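Local coordinates for protein putative oxidoreductase molybdopterin-binding subunit (Sulfolobus tokodaii, PDB 4ZOH) that probably acts as the molybdenum-bearing catalytic subunit of an oxidoreductase of the xanthine dehydrogenase/aldehyde oxidase family, binding pterin cytosine dinucleotide, at residues 420-425 and 553-558; 203-208 and 471-476; 31-36 and 238-243; 386-391 and 589-594. All blocks are in the same frame, centred on the assembly; numbering follows the deposited sequence.

Contact 1: residues 420-425 and 553-558; sequences WEVARI and DTTAIY
R424 and D553 form a salt bridge between two antiparallel strands, 420-425 and 553-558, the latter an outermost strand, within this chain, of a four-stranded mixed sheet in the molybdopterin-binding part of the chain. The strands run at 163° to each other, and E421, A423 and I425 form the hydrogen-bonded pairs with Y558, A556 and T554. Followed outward, R424 lies with its CB 3.6 Å from T555 OG1, and its CG meets both that hydroxyl and D553 OD1. The chain is extended from CG to NE, which lays CD past OD1 and brings the guanidinium edge to the carboxylate. NE then gives OD1 a nearly straight bond of 3.0 Å, while NH2 reaches D553 OD2 at 2.8 Å. Both oxygens use their syn lone pairs, and guanidinium and carboxylate lie only 6° apart in plane, a side-on, two-nitrogen salt bridge. The remaining NH1 turns to backbone oxygens, I474 O of the same chain and E473 O of the second subunit. A leucine here would probably leave the D553 carboxylate without its countercharge and both carbonyls without this donor. Beside R424 on the same face, branched side chains suit the extended backbone: V422 CG1 rests 3.7 Å from T555 CG2. On the reverse face, the methyls I425 CG2 and T554 CG2 meet at 3.8 Å.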
loop_
_atom_site.group_PDB
_atom_site.type_symbol
_atom_site.label_atom_id
_atom_site.label_comp_id
_atom_site.label_asym_id
_atom_site.label_seq_id
_atom_site.Cartn_x
_atom_site.Cartn_y
_atom_site.Cartn_z
ATOM N N TRP A 420 -29.342 2.614 13.001
ATOM C CA TRP A 420 -29.317 3.685 11.985
ATOM C C TRP A 420 -28.386 3.225 10.875
ATOM O O TRP A 420 -27.735 2.173 10.991
ATOM C CB TRP A 420 -28.893 5.073 12.589
ATOM C CG TRP A 420 -27.806 5.059 13.586
ATOM C CD1 TRP A 420 -27.954 5.113 14.984
ATOM C CD2 TRP A 420 -26.384 5.019 13.343
ATOM N NE1 TRP A 420 -26.712 5.038 15.590
ATOM C CE2 TRP A 420 -25.730 5.030 14.626
ATOM C CE3 TRP A 420 -25.591 5.039 12.181
ATOM C CZ2 TRP A 420 -24.316 4.978 14.769
ATOM C CZ3 TRP A 420 -24.178 4.969 12.326
ATOM C CH2 TRP A 420 -23.555 4.990 13.622
ATOM N N GLU A 421 -28.318 3.978 9.797
ATOM C CA GLU A 421 -27.258 3.666 8.810
ATOM C C GLU A 421 -26.948 4.924 8.062
ATOM O O GLU A 421 -27.790 5.837 8.064
ATOM C CB GLU A 421 -27.595 2.426 7.926
ATOM C CG GLU A 421 -26.444 2.021 6.994
ATOM C CD GLU A 421 -25.197 1.760 7.813
ATOM O OE1 GLU A 421 -25.053 0.635 8.363
ATOM O OE2 GLU A 421 -24.417 2.728 7.929
ATOM N N VAL A 422 -25.774 5.011 7.419
ATOM C CA VAL A 422 -25.330 6.278 6.847
ATOM C C VAL A 422 -25.114 6.199 5.337
ATOM O O VAL A 422 -24.802 5.152 4.800
ATOM C CB VAL A 422 -24.014 6.731 7.596
ATOM C CG1 VAL A 422 -23.615 8.135 7.248
ATOM C CG2 VAL A 422 -24.168 6.557 9.132
ATOM N N ALA A 423 -25.263 7.315 4.641
ATOM C CA ALA A 423 -24.871 7.369 3.241
ATOM C C ALA A 423 -24.355 8.772 3.022
ATOM O O ALA A 423 -25.006 9.746 3.518
ATOM C CB ALA A 423 -26.083 7.068 2.307
ATOM N N ARG A 424 -23.251 8.885 2.269
ATOM C CA ARG A 424 -22.745 10.185 1.858
ATOM C C ARG A 424 -22.800 10.231 0.322
ATOM O O ARG A 424 -22.411 9.259 -0.286
ATOM C CB ARG A 424 -21.286 10.367 2.393
ATOM C CG ARG A 424 -20.423 11.369 1.658
ATOM C CD ARG A 424 -19.023 11.518 2.238
ATOM N NE ARG A 424 -18.274 12.509 1.432
ATOM C CZ ARG A 424 -17.077 12.341 0.873
ATOM N NH1 ARG A 424 -16.368 11.234 1.047
ATOM N NH2 ARG A 424 -16.565 13.328 0.176
ATOM N N ILE A 425 -23.248 11.346 -0.294
ATOM C CA ILE A 425 -23.111 11.482 -1.736
ATOM C C ILE A 425 -22.421 12.803 -2.029
ATOM O O ILE A 425 -22.759 13.817 -1.456
ATOM C CB ILE A 425 -24.483 11.280 -2.506
ATOM C CG1 ILE A 425 -24.276 11.084 -3.989
ATOM C CG2 ILE A 425 -25.413 12.478 -2.296
ATOM C CD1 ILE A 425 -25.542 10.528 -4.705
ATOM N N ASP A 553 -22.050 18.060 -1.240
ATOM C CA ASP A 553 -21.555 16.858 -0.567
ATOM C C ASP A 553 -22.540 16.709 0.574
ATOM O O ASP A 553 -22.619 17.574 1.409
ATOM C CB ASP A 553 -20.110 17.088 -0.036
ATOM C CG ASP A 553 -19.423 15.783 0.401
ATOM O OD1 ASP A 553 -20.042 14.912 1.082
ATOM O OD2 ASP A 553 -18.265 15.577 -0.004
ATOM N N THR A 554 -23.294 15.625 0.622
ATOM C CA THR A 554 -24.303 15.522 1.645
ATOM C C THR A 554 -24.367 14.159 2.294
ATOM O O THR A 554 -24.071 13.175 1.650
ATOM C CB THR A 554 -25.698 16.065 1.183
ATOM O OG1 THR A 554 -26.508 16.259 2.361
ATOM C CG2 THR A 554 -26.387 15.150 0.198
ATOM N N THR A 555 -24.671 14.129 3.577
ATOM C CA THR A 555 -24.666 12.898 4.352
ATOM C C THR A 555 -26.019 12.743 5.000
ATOM O O THR A 555 -26.535 13.682 5.597
ATOM C CB THR A 555 -23.524 12.920 5.424
ATOM O OG1 THR A 555 -22.258 12.947 4.746
ATOM C CG2 THR A 555 -23.560 11.697 6.308
ATOM N N ALA A 556 -26.610 11.570 4.884
ATOM C CA ALA A 556 -27.922 11.322 5.489
ATOM C C ALA A 556 -27.750 10.188 6.469
ATOM O O ALA A 556 -26.968 9.298 6.263
ATOM C CB ALA A 556 -28.942 10.949 4.433
ATOM N N ILE A 557 -28.475 10.232 7.560
ATOM C CA ILE A 557 -28.408 9.140 8.496
ATOM C C ILE A 557 -29.870 8.762 8.516
ATOM O O ILE A 557 -30.737 9.636 8.757
ATOM C CB ILE A 557 -27.915 9.583 9.895
ATOM C CG1 ILE A 557 -26.441 10.038 9.866
ATOM C CG2 ILE A 557 -28.175 8.483 10.928
ATOM C CD1 ILE A 557 -25.950 10.726 11.160
ATOM N N TYR A 558 -30.133 7.491 8.250
ATOM C CA TYR A 558 -31.469 6.934 8.365
ATOM C C TYR A 558 -31.591 6.215 9.708
ATOM O O TYR A 558 -31.043 5.143 9.898
ATOM C CB TYR A 558 -31.768 5.992 7.150
ATOM C CG TYR A 558 -33.140 5.333 7.213
ATOM C CD1 TYR A 558 -34.335 6.106 7.054
ATOM C CD2 TYR A 558 -33.263 3.960 7.441
ATOM C CE1 TYR A 558 -35.600 5.500 7.117
ATOM C CE2 TYR A 558 -34.537 3.362 7.526
ATOM C CZ TYR A 558 -35.687 4.146 7.353
ATOM O OH TYR A 558 -36.902 3.576 7.412
#

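Contact 2: residues 203-208 and 471-476; sequences NIRVIQ and DTEIIE
The carboxylate of D471 receives R205 side-on, NE to OD1 at 2.8 Å and NH2 to OD2 at 2.6 Å. The first bond is almost straight, its acceptor lying in the guanidinium plane; the second is tilted from that plane by 16°. OD1 has a second donor, the backbone N of E473, which comes from above the carboxylate plane at 2.8 Å. One aspartate thus serves both the arginine and its own turn. E473 lays its carboxylate over a face of the R205 guanidinium, the planes 11° apart. OE2 stays in a long, charge-only salt bridge with R205 NH1 and has its closer partner in K178, while OE1 pairs with R468 of the second subunit. T472 satisfies backbone atoms of the strand: its N bonds to V206 O, and its OG1 accepts from V206 N at 3.1 Å. A water joins the same hydroxyl to I204 O. A methionine in place of R205 would probably leave D471 without its cationic mate and take away the guanidinium face that E473 lies over. D471 starts an Asx turn, OD1 accepting from the nitrogen two residues on, within a type I turn from D471 to I474; this loop meets strand 204-207, outermost within the chain, through the I207-D471 bridge and the bonds above.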
loop_
_atom_site.group_PDB
_atom_site.type_symbol
_atom_site.label_atom_id
_atom_site.label_comp_id
_atom_site.label_asym_id
_atom_site.label_seq_id
_atom_site.Cartn_x
_atom_site.Cartn_y
_atom_site.Cartn_z
ATOM N N ASN A 203 -7.898 7.799 17.771
ATOM C CA ASN A 203 -7.220 8.058 16.499
ATOM C C ASN A 203 -6.902 6.801 15.725
ATOM O O ASN A 203 -5.737 6.378 15.656
ATOM C CB ASN A 203 -6.004 8.956 16.686
ATOM C CG ASN A 203 -6.333 10.362 16.343
ATOM O OD1 ASN A 203 -6.529 11.174 17.227
ATOM N ND2 ASN A 203 -6.472 10.648 15.029
ATOM N N ILE A 204 -7.987 6.150 15.302
ATOM C CA ILE A 204 -7.915 4.845 14.673
ATOM C C ILE A 204 -8.702 4.966 13.357
ATOM O O ILE A 204 -9.832 5.440 13.360
ATOM C CB ILE A 204 -8.509 3.762 15.549
ATOM C CG1 ILE A 204 -7.814 3.765 16.965
ATOM C CG2 ILE A 204 -8.431 2.395 14.845
ATOM C CD1 ILE A 204 -8.176 2.532 17.791
ATOM N N ARG A 205 -8.029 4.664 12.245
ATOM C CA ARG A 205 -8.706 4.479 10.950
ATOM C C ARG A 205 -8.807 2.957 10.683
ATOM O O ARG A 205 -7.797 2.244 10.794
ATOM C CB ARG A 205 -7.835 5.093 9.856
ATOM C CG ARG A 205 -8.416 4.891 8.445
ATOM C CD ARG A 205 -7.440 5.420 7.414
ATOM N NE ARG A 205 -8.074 5.707 6.132
ATOM C CZ ARG A 205 -7.473 6.402 5.154
ATOM N NH1 ARG A 205 -6.243 6.856 5.327
ATOM N NH2 ARG A 205 -8.102 6.666 4.013
ATOM N N VAL A 206 -9.988 2.478 10.302
ATOM C CA VAL A 206 -10.187 1.102 9.927
ATOM C C VAL A 206 -10.544 1.039 8.405
ATOM O O VAL A 206 -11.284 1.856 7.883
ATOM C CB VAL A 206 -11.207 0.344 10.819
ATOM C CG1 VAL A 206 -11.372 -1.071 10.316
ATOM C CG2 VAL A 206 -10.604 0.177 12.262
ATOM N N ILE A 207 -9.986 0.053 7.729
ATOM C CA ILE A 207 -10.251 -0.188 6.311
ATOM C C ILE A 207 -10.705 -1.630 6.186
ATOM O O ILE A 207 -9.961 -2.543 6.533
ATOM C CB ILE A 207 -9.006 0.097 5.442
ATOM C CG1 ILE A 207 -8.699 1.606 5.500
ATOM C CG2 ILE A 207 -9.237 -0.375 3.982
ATOM C CD1 ILE A 207 -7.407 2.030 4.841
ATOM N N GLN A 208 -11.953 -1.800 5.718
ATOM C CA GLN A 208 -12.413 -3.085 5.223
ATOM C C GLN A 208 -12.107 -3.139 3.729
ATOM O O GLN A 208 -12.765 -2.452 2.957
ATOM C CB GLN A 208 -13.893 -3.225 5.450
ATOM C CG GLN A 208 -14.557 -4.470 4.856
ATOM C CD GLN A 208 -16.099 -4.279 4.804
ATOM O OE1 GLN A 208 -16.574 -3.196 4.497
ATOM N NE2 GLN A 208 -16.847 -5.288 5.246
ATOM N N ASP A 471 -14.034 2.376 4.484
ATOM C CA ASP A 471 -12.958 3.207 5.020
ATOM C C ASP A 471 -13.578 4.222 5.966
ATOM O O ASP A 471 -14.456 4.987 5.567
ATOM C CB ASP A 471 -12.173 3.921 3.917
ATOM C CG ASP A 471 -10.949 4.709 4.422
ATOM O OD1 ASP A 471 -10.731 4.956 5.634
ATOM O OD2 ASP A 471 -10.166 5.120 3.562
ATOM N N THR A 472 -13.138 4.207 7.224
ATOM C CA THR A 472 -13.712 5.111 8.257
ATOM C C THR A 472 -13.389 6.551 7.906
ATOM O O THR A 472 -13.988 7.505 8.489
ATOM C CB THR A 472 -13.210 4.754 9.682
ATOM O OG1 THR A 472 -11.795 4.896 9.705
ATOM C CG2 THR A 472 -13.553 3.322 10.064
ATOM N N GLU A 473 -12.500 6.770 6.928
ATOM C CA GLU A 473 -12.199 8.181 6.547
ATOM C C GLU A 473 -12.997 8.787 5.381
ATOM O O GLU A 473 -12.892 10.018 5.092
ATOM C CB GLU A 473 -10.739 8.345 6.239
ATOM C CG GLU A 473 -9.898 8.438 7.515
ATOM C CD GLU A 473 -8.551 9.124 7.334
ATOM O OE1 GLU A 473 -8.384 9.922 6.353
ATOM O OE2 GLU A 473 -7.672 8.864 8.206
ATOM N N ILE A 474 -13.772 7.957 4.683
ATOM C CA ILE A 474 -14.486 8.472 3.501
ATOM C C ILE A 474 -15.988 8.697 3.819
ATOM O O ILE A 474 -16.758 9.101 2.937
ATOM C CB ILE A 474 -14.315 7.564 2.267
ATOM C CG1 ILE A 474 -14.988 6.227 2.534
ATOM C CG2 ILE A 474 -12.844 7.403 1.881
ATOM C CD1 ILE A 474 -14.905 5.246 1.382
ATOM N N ILE A 475 -16.419 8.326 5.040
ATOM C CA ILE A 475 -17.809 8.553 5.467
ATOM C C ILE A 475 -17.853 8.794 6.983
ATOM O O ILE A 475 -17.008 8.242 7.750
ATOM C CB ILE A 475 -18.760 7.410 5.006
ATOM C CG1 ILE A 475 -20.270 7.814 5.129
ATOM C CG2 ILE A 475 -18.417 6.070 5.633
ATOM C CD1 ILE A 475 -21.257 6.811 4.552
ATOM N N GLU A 476 -18.818 9.603 7.407
ATOM C CA GLU A 476 -18.966 9.950 8.826
ATOM C C GLU A 476 -18.937 8.708 9.731
ATOM O O GLU A 476 -18.219 8.697 10.706
ATOM C CB GLU A 476 -20.220 10.790 9.090
ATOM C CG GLU A 476 -20.344 11.226 10.540
ATOM C CD GLU A 476 -21.572 12.104 10.874
ATOM O OE1 GLU A 476 -22.532 12.164 10.069
ATOM O OE2 GLU A 476 -21.511 12.828 11.915
HETATM O O HOH W 1 -11.070 7.076 11.298
#

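Contact 3: residues 31-36 and 238-243; sequences TLFVAF and PLKWVP
F36 turns its ring edge onto the face of the W241 five-membered ring, a T-shaped pair with planes at 83° and CE2 3.5 Å from CD1 of W241. Water bonded to both F36 N and W241 NE1 ties the indole to the strand. F33, on the other face of the sheet, is swung by a CG anti to N (chi1 -164°) so that K240 O lies over one face of its ring, toward the rim, while CZ reaches V242 CB at 4.1 Å. V34 CG2 packs against L239 CB, aliphatic groups suited to a buried surface. Behind these side chains stand the parallel strands: L32 N bonds to P238 O, K240 N to L32 O and V34 N to K240 O, each at 2.8 Å. K240 CG touches F33 CD2 at 3.8 Å, the side chains crossing at a slant, and the lysine's bent chain carries NZ to D24 and E27. Strand 239-241 thereby joins the hammerhead region to the molybdopterin-binding region within a seven-stranded mixed sheet, between strands 32-38 and 170-174, with helix 223-235 against V34, F36 and W241 and helix 88-95 against F33.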
loop_
_atom_site.group_PDB
_atom_site.type_symbol
_atom_site.label_atom_id
_atom_site.label_comp_id
_atom_site.label_asym_id
_atom_site.label_seq_id
_atom_site.Cartn_x
_atom_site.Cartn_y
_atom_site.Cartn_z
ATOM N N THR A 31 6.737 -4.737 6.717
ATOM C CA THR A 31 5.666 -5.515 7.338
ATOM C C THR A 31 6.214 -6.789 7.951
ATOM O O THR A 31 6.965 -7.494 7.300
ATOM C CB THR A 31 4.582 -5.894 6.290
ATOM O OG1 THR A 31 3.910 -4.678 5.846
ATOM C CG2 THR A 31 3.565 -6.838 6.952
ATOM N N LEU A 32 5.858 -7.043 9.199
ATOM C CA LEU A 32 6.219 -8.260 9.888
ATOM C C LEU A 32 5.008 -9.228 9.924
ATOM O O LEU A 32 3.850 -8.795 9.776
ATOM C CB LEU A 32 6.654 -7.939 11.344
ATOM C CG LEU A 32 7.932 -7.091 11.524
ATOM C CD1 LEU A 32 8.137 -6.700 12.990
ATOM C CD2 LEU A 32 9.097 -7.920 11.066
ATOM N N PHE A 33 5.279 -10.521 10.104
ATOM C CA PHE A 33 4.211 -11.516 10.148
ATOM C C PHE A 33 3.997 -12.010 11.561
ATOM O O PHE A 33 4.967 -12.264 12.279
ATOM C CB PHE A 33 4.463 -12.675 9.182
ATOM C CG PHE A 33 3.238 -13.483 8.944
ATOM C CD1 PHE A 33 2.943 -14.608 9.763
ATOM C CD2 PHE A 33 2.277 -13.057 7.957
ATOM C CE1 PHE A 33 1.762 -15.326 9.564
ATOM C CE2 PHE A 33 1.088 -13.771 7.775
ATOM C CZ PHE A 33 0.842 -14.921 8.568
ATOM N N VAL A 34 2.724 -12.130 11.939
ATOM C CA VAL A 34 2.274 -12.478 13.307
ATOM C C VAL A 34 1.512 -13.806 13.269
ATOM O O VAL A 34 0.590 -13.971 12.467
ATOM C CB VAL A 34 1.403 -11.320 13.870
ATOM C CG1 VAL A 34 0.829 -11.578 15.271
ATOM C CG2 VAL A 34 2.206 -10.004 13.894
ATOM N N ALA A 35 1.875 -14.745 14.137
ATOM C CA ALA A 35 1.087 -15.969 14.298
ATOM C C ALA A 35 0.781 -16.148 15.783
ATOM O O ALA A 35 1.567 -15.686 16.639
ATOM C CB ALA A 35 1.845 -17.166 13.704
ATOM N N PHE A 36 -0.340 -16.809 16.092
ATOM C CA PHE A 36 -0.705 -17.106 17.452
ATOM C C PHE A 36 -0.455 -18.562 17.828
ATOM O O PHE A 36 -0.760 -19.462 17.051
ATOM C CB PHE A 36 -2.146 -16.691 17.742
ATOM C CG PHE A 36 -2.367 -15.229 17.607
ATOM C CD1 PHE A 36 -2.545 -14.415 18.765
ATOM C CD2 PHE A 36 -2.396 -14.622 16.320
ATOM C CE1 PHE A 36 -2.741 -13.050 18.669
ATOM C CE2 PHE A 36 -2.601 -13.233 16.232
ATOM C CZ PHE A 36 -2.759 -12.446 17.391
ATOM N N PRO A 238 4.479 -2.254 10.583
ATOM C CA PRO A 238 3.244 -2.908 10.208
ATOM C C PRO A 238 3.309 -4.438 10.490
ATOM O O PRO A 238 4.369 -5.048 10.400
ATOM C CB PRO A 238 3.159 -2.655 8.709
ATOM C CG PRO A 238 4.168 -1.561 8.416
ATOM C CD PRO A 238 5.263 -1.803 9.403
ATOM N N LEU A 239 2.171 -5.001 10.883
ATOM C CA LEU A 239 2.097 -6.356 11.386
ATOM C C LEU A 239 0.899 -6.973 10.648
ATOM O O LEU A 239 -0.237 -6.456 10.755
ATOM C CB LEU A 239 1.742 -6.293 12.892
ATOM C CG LEU A 239 2.710 -5.576 13.897
ATOM C CD1 LEU A 239 2.210 -5.907 15.325
ATOM C CD2 LEU A 239 4.194 -5.957 13.752
ATOM N N LYS A 240 1.192 -8.042 9.907
ATOM C CA LYS A 240 0.219 -8.812 9.134
ATOM C C LYS A 240 -0.102 -10.095 9.891
ATOM O O LYS A 240 0.802 -10.863 10.263
ATOM C CB LYS A 240 0.828 -9.198 7.752
ATOM C CG LYS A 240 -0.004 -10.150 6.891
ATOM C CD LYS A 240 -1.207 -9.406 6.245
ATOM C CE LYS A 240 -0.829 -8.418 5.121
ATOM N NZ LYS A 240 -0.247 -9.229 3.970
ATOM N N TRP A 241 -1.386 -10.330 10.099
ATOM C CA TRP A 241 -1.781 -11.577 10.682
ATOM C C TRP A 241 -2.709 -12.334 9.682
ATOM O O TRP A 241 -3.769 -11.769 9.268
ATOM C CB TRP A 241 -2.589 -11.290 11.950
ATOM C CG TRP A 241 -3.342 -12.553 12.409
ATOM C CD1 TRP A 241 -2.798 -13.743 12.756
ATOM C CD2 TRP A 241 -4.773 -12.741 12.480
ATOM N NE1 TRP A 241 -3.808 -14.650 13.116
ATOM C CE2 TRP A 241 -5.011 -14.045 12.967
ATOM C CE3 TRP A 241 -5.874 -11.911 12.235
ATOM C CZ2 TRP A 241 -6.336 -14.565 13.172
ATOM C CZ3 TRP A 241 -7.183 -12.407 12.504
ATOM C CH2 TRP A 241 -7.388 -13.731 12.940
ATOM N N VAL A 242 -2.348 -13.570 9.325
ATOM C CA VAL A 242 -3.275 -14.423 8.548
ATOM C C VAL A 242 -3.226 -15.843 9.123
ATOM O O VAL A 242 -2.230 -16.489 9.019
ATOM C CB VAL A 242 -2.978 -14.458 7.039
ATOM C CG1 VAL A 242 -4.015 -15.330 6.293
ATOM C CG2 VAL A 242 -2.941 -13.051 6.462
ATOM N N PRO A 243 -4.315 -16.313 9.731
ATOM C CA PRO A 243 -4.371 -17.698 10.255
ATOM C C PRO A 243 -4.320 -18.739 9.145
ATOM O O PRO A 243 -4.745 -18.457 7.981
ATOM C CB PRO A 243 -5.723 -17.740 10.988
ATOM C CG PRO A 243 -6.536 -16.759 10.188
ATOM C CD PRO A 243 -5.627 -15.651 9.814
HETATM O O HOH W 2 -0.802 -16.269 11.628
HETATM O O HOH W 3 -2.322 -17.218 13.816
#

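Contact 4: residues 386-391 and 589-594; sequences KKLLEI and VAVDDV
L388 carries the apolar part of this contact, forking its two methyls over the strand 589-593. CD2 lies 3.9 Å from V591 CG1, the two side chains sliding past each other in opposite directions. CD1 takes the other direction and rests 3.6 Å from D593 CB, so it touches the aliphatic part of the aspartate. CG anti to the backbone N (chi1 -163°) aims the branch point so that both methyls meet the strand. I391, one helical turn on, adds a looser touch, its CG2 4.5 Å from V591 CG1. Leucine, isoleucine and valine suit such an interface, since they fill space without asking for a polar partner.

This is a helix packed on a sheet: helix 385-401 packs on one face of a four-stranded mixed sheet, its short segment running roughly antiparallel to strand 589-593 at 154°, with the axes 9.3 Å apart. V591 and D593 both direct their side chains to the helix, as alternate residues of a strand should, while D592 faces the other way.

No hydrogen bond crosses between the segments; the carboxylates of D592 and D593 find partners in other parts of the chain. D593 OD1 accepts from the backbone N of G595 and OD2 from that of L658, which settles a buried carboxylate beside leucine. D592, also buried, bonds H571 through OD1 and W653 through OD2. Beyond D593, V594 O makes a weak hydrogen bond to N4 of the pterin cytosine dinucleotide.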
loop_
_atom_site.group_PDB
_atom_site.type_symbol
_atom_site.label_atom_id
_atom_site.label_comp_id
_atom_site.label_asym_id
_atom_site.label_seq_id
_atom_site.Cartn_x
_atom_site.Cartn_y
_atom_site.Cartn_z
ATOM N N LYS A 386 -51.095 -17.033 4.145
ATOM C CA LYS A 386 -52.012 -18.037 3.585
ATOM C C LYS A 386 -51.951 -18.014 2.080
ATOM O O LYS A 386 -51.782 -19.052 1.444
ATOM C CB LYS A 386 -53.454 -17.745 4.010
ATOM C CG LYS A 386 -53.854 -18.384 5.306
ATOM C CD LYS A 386 -54.565 -19.687 5.074
ATOM C CE LYS A 386 -55.647 -19.787 6.125
ATOM N NZ LYS A 386 -56.480 -20.956 5.740
ATOM N N LYS A 387 -52.040 -16.809 1.544
ATOM C CA LYS A 387 -52.067 -16.567 0.109
ATOM C C LYS A 387 -50.792 -16.990 -0.571
ATOM O O LYS A 387 -50.819 -17.540 -1.679
ATOM C CB LYS A 387 -52.314 -15.085 -0.120
ATOM C CG LYS A 387 -52.287 -14.574 -1.551
ATOM C CD LYS A 387 -52.997 -13.224 -1.530
ATOM C CE LYS A 387 -53.405 -12.805 -2.932
ATOM N NZ LYS A 387 -52.539 -11.708 -3.459
ATOM N N LEU A 388 -49.659 -16.738 0.095
ATOM C CA LEU A 388 -48.365 -17.213 -0.397
ATOM C C LEU A 388 -48.326 -18.717 -0.363
ATOM O O LEU A 388 -47.815 -19.315 -1.279
ATOM C CB LEU A 388 -47.181 -16.601 0.376
ATOM C CG LEU A 388 -45.884 -16.766 -0.384
ATOM C CD1 LEU A 388 -45.026 -15.526 -0.362
ATOM C CD2 LEU A 388 -45.135 -17.912 0.241
ATOM N N LEU A 389 -48.847 -19.331 0.695
ATOM C CA LEU A 389 -48.940 -20.782 0.734
ATOM C C LEU A 389 -49.860 -21.369 -0.383
ATOM O O LEU A 389 -49.553 -22.461 -0.915
ATOM C CB LEU A 389 -49.439 -21.242 2.097
ATOM C CG LEU A 389 -48.509 -21.221 3.298
ATOM C CD1 LEU A 389 -49.349 -21.428 4.570
ATOM C CD2 LEU A 389 -47.503 -22.345 3.178
ATOM N N GLU A 390 -50.940 -20.649 -0.748
ATOM C CA GLU A 390 -51.845 -21.134 -1.839
ATOM C C GLU A 390 -51.042 -21.132 -3.130
ATOM O O GLU A 390 -50.998 -22.131 -3.822
ATOM C CB GLU A 390 -53.141 -20.309 -2.004
ATOM C CG GLU A 390 -54.025 -20.135 -0.747
ATOM C CD GLU A 390 -54.970 -21.311 -0.427
ATOM O OE1 GLU A 390 -54.634 -22.508 -0.625
ATOM O OE2 GLU A 390 -56.078 -21.033 0.060
ATOM N N ILE A 391 -50.322 -20.035 -3.390
ATOM C CA ILE A 391 -49.421 -19.965 -4.542
ATOM C C ILE A 391 -48.451 -21.156 -4.541
ATOM O O ILE A 391 -48.169 -21.767 -5.578
ATOM C CB ILE A 391 -48.646 -18.619 -4.598
ATOM C CG1 ILE A 391 -49.578 -17.482 -5.024
ATOM C CG2 ILE A 391 -47.461 -18.719 -5.560
ATOM C CD1 ILE A 391 -49.134 -16.065 -4.641
ATOM N N VAL A 589 -37.707 -25.812 -4.766
ATOM C CA VAL A 589 -38.424 -24.602 -5.103
ATOM C C VAL A 589 -38.495 -23.649 -3.895
ATOM O O VAL A 589 -38.842 -24.087 -2.831
ATOM C CB VAL A 589 -39.871 -24.965 -5.594
ATOM C CG1 VAL A 589 -40.719 -23.717 -5.843
ATOM C CG2 VAL A 589 -39.804 -25.878 -6.851
ATOM N N ALA A 590 -38.246 -22.357 -4.103
ATOM C CA ALA A 590 -38.358 -21.355 -3.033
ATOM C C ALA A 590 -39.391 -20.385 -3.502
ATOM O O ALA A 590 -39.305 -19.828 -4.635
ATOM C CB ALA A 590 -37.027 -20.600 -2.820
ATOM N N VAL A 591 -40.366 -20.130 -2.632
ATOM C CA VAL A 591 -41.259 -19.002 -2.920
ATOM C C VAL A 591 -41.115 -18.012 -1.795
ATOM O O VAL A 591 -41.519 -18.334 -0.693
ATOM C CB VAL A 591 -42.736 -19.474 -3.105
ATOM C CG1 VAL A 591 -43.618 -18.246 -3.361
ATOM C CG2 VAL A 591 -42.830 -20.426 -4.297
ATOM N N ASP A 592 -40.623 -16.803 -2.052
ATOM C CA ASP A 592 -40.348 -15.840 -0.968
ATOM C C ASP A 592 -41.124 -14.543 -1.093
ATOM O O ASP A 592 -41.392 -14.035 -2.201
ATOM C CB ASP A 592 -38.847 -15.480 -0.945
ATOM C CG ASP A 592 -37.931 -16.671 -0.585
ATOM O OD1 ASP A 592 -38.308 -17.574 0.177
ATOM O OD2 ASP A 592 -36.787 -16.726 -1.121
ATOM N N ASP A 593 -41.448 -13.930 0.032
ATOM C CA ASP A 593 -41.944 -12.571 -0.083
ATOM C C ASP A 593 -41.011 -11.690 0.735
ATOM O O ASP A 593 -41.030 -11.725 1.971
ATOM C CB ASP A 593 -43.407 -12.441 0.368
ATOM C CG ASP A 593 -43.940 -10.994 0.282
ATOM O OD1 ASP A 593 -43.148 -10.047 0.001
ATOM O OD2 ASP A 593 -45.158 -10.758 0.520
ATOM N N VAL A 594 -40.199 -10.912 0.030
ATOM C CA VAL A 594 -39.195 -10.065 0.674
ATOM C C VAL A 594 -39.448 -8.604 0.434
ATOM O O VAL A 594 -38.511 -7.759 0.465
ATOM C CB VAL A 594 -37.716 -10.474 0.322
ATOM C CG1 VAL A 594 -37.351 -11.784 1.008
ATOM C CG2 VAL A 594 -37.465 -10.532 -1.200
#

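In the fold
Contacts 1 and 2 form one continuous region, their centres 15 Å apart. I475 CD1 of contact 2 packs 3.8 Å from V422 CG1 of contact 1, and both contacts touch the second subunit. Contact 2 and contact 3 reach the same seven-stranded sheet, with centres 21 Å apart and nearest atoms about 11 Å apart. Contact 4 lies on the other side of the chain's centre from contacts 2 and 3, its centre 49 Å from that of contact 3. Two of the contacts come near the cofactor: the E421 side chain lies about 9 Å from the pterin cytosine dinucleotide and about 13 Å from molybdenum, and that of D593 about 8 Å from the dinucleotide, whose pocket includes V594 of contact 4.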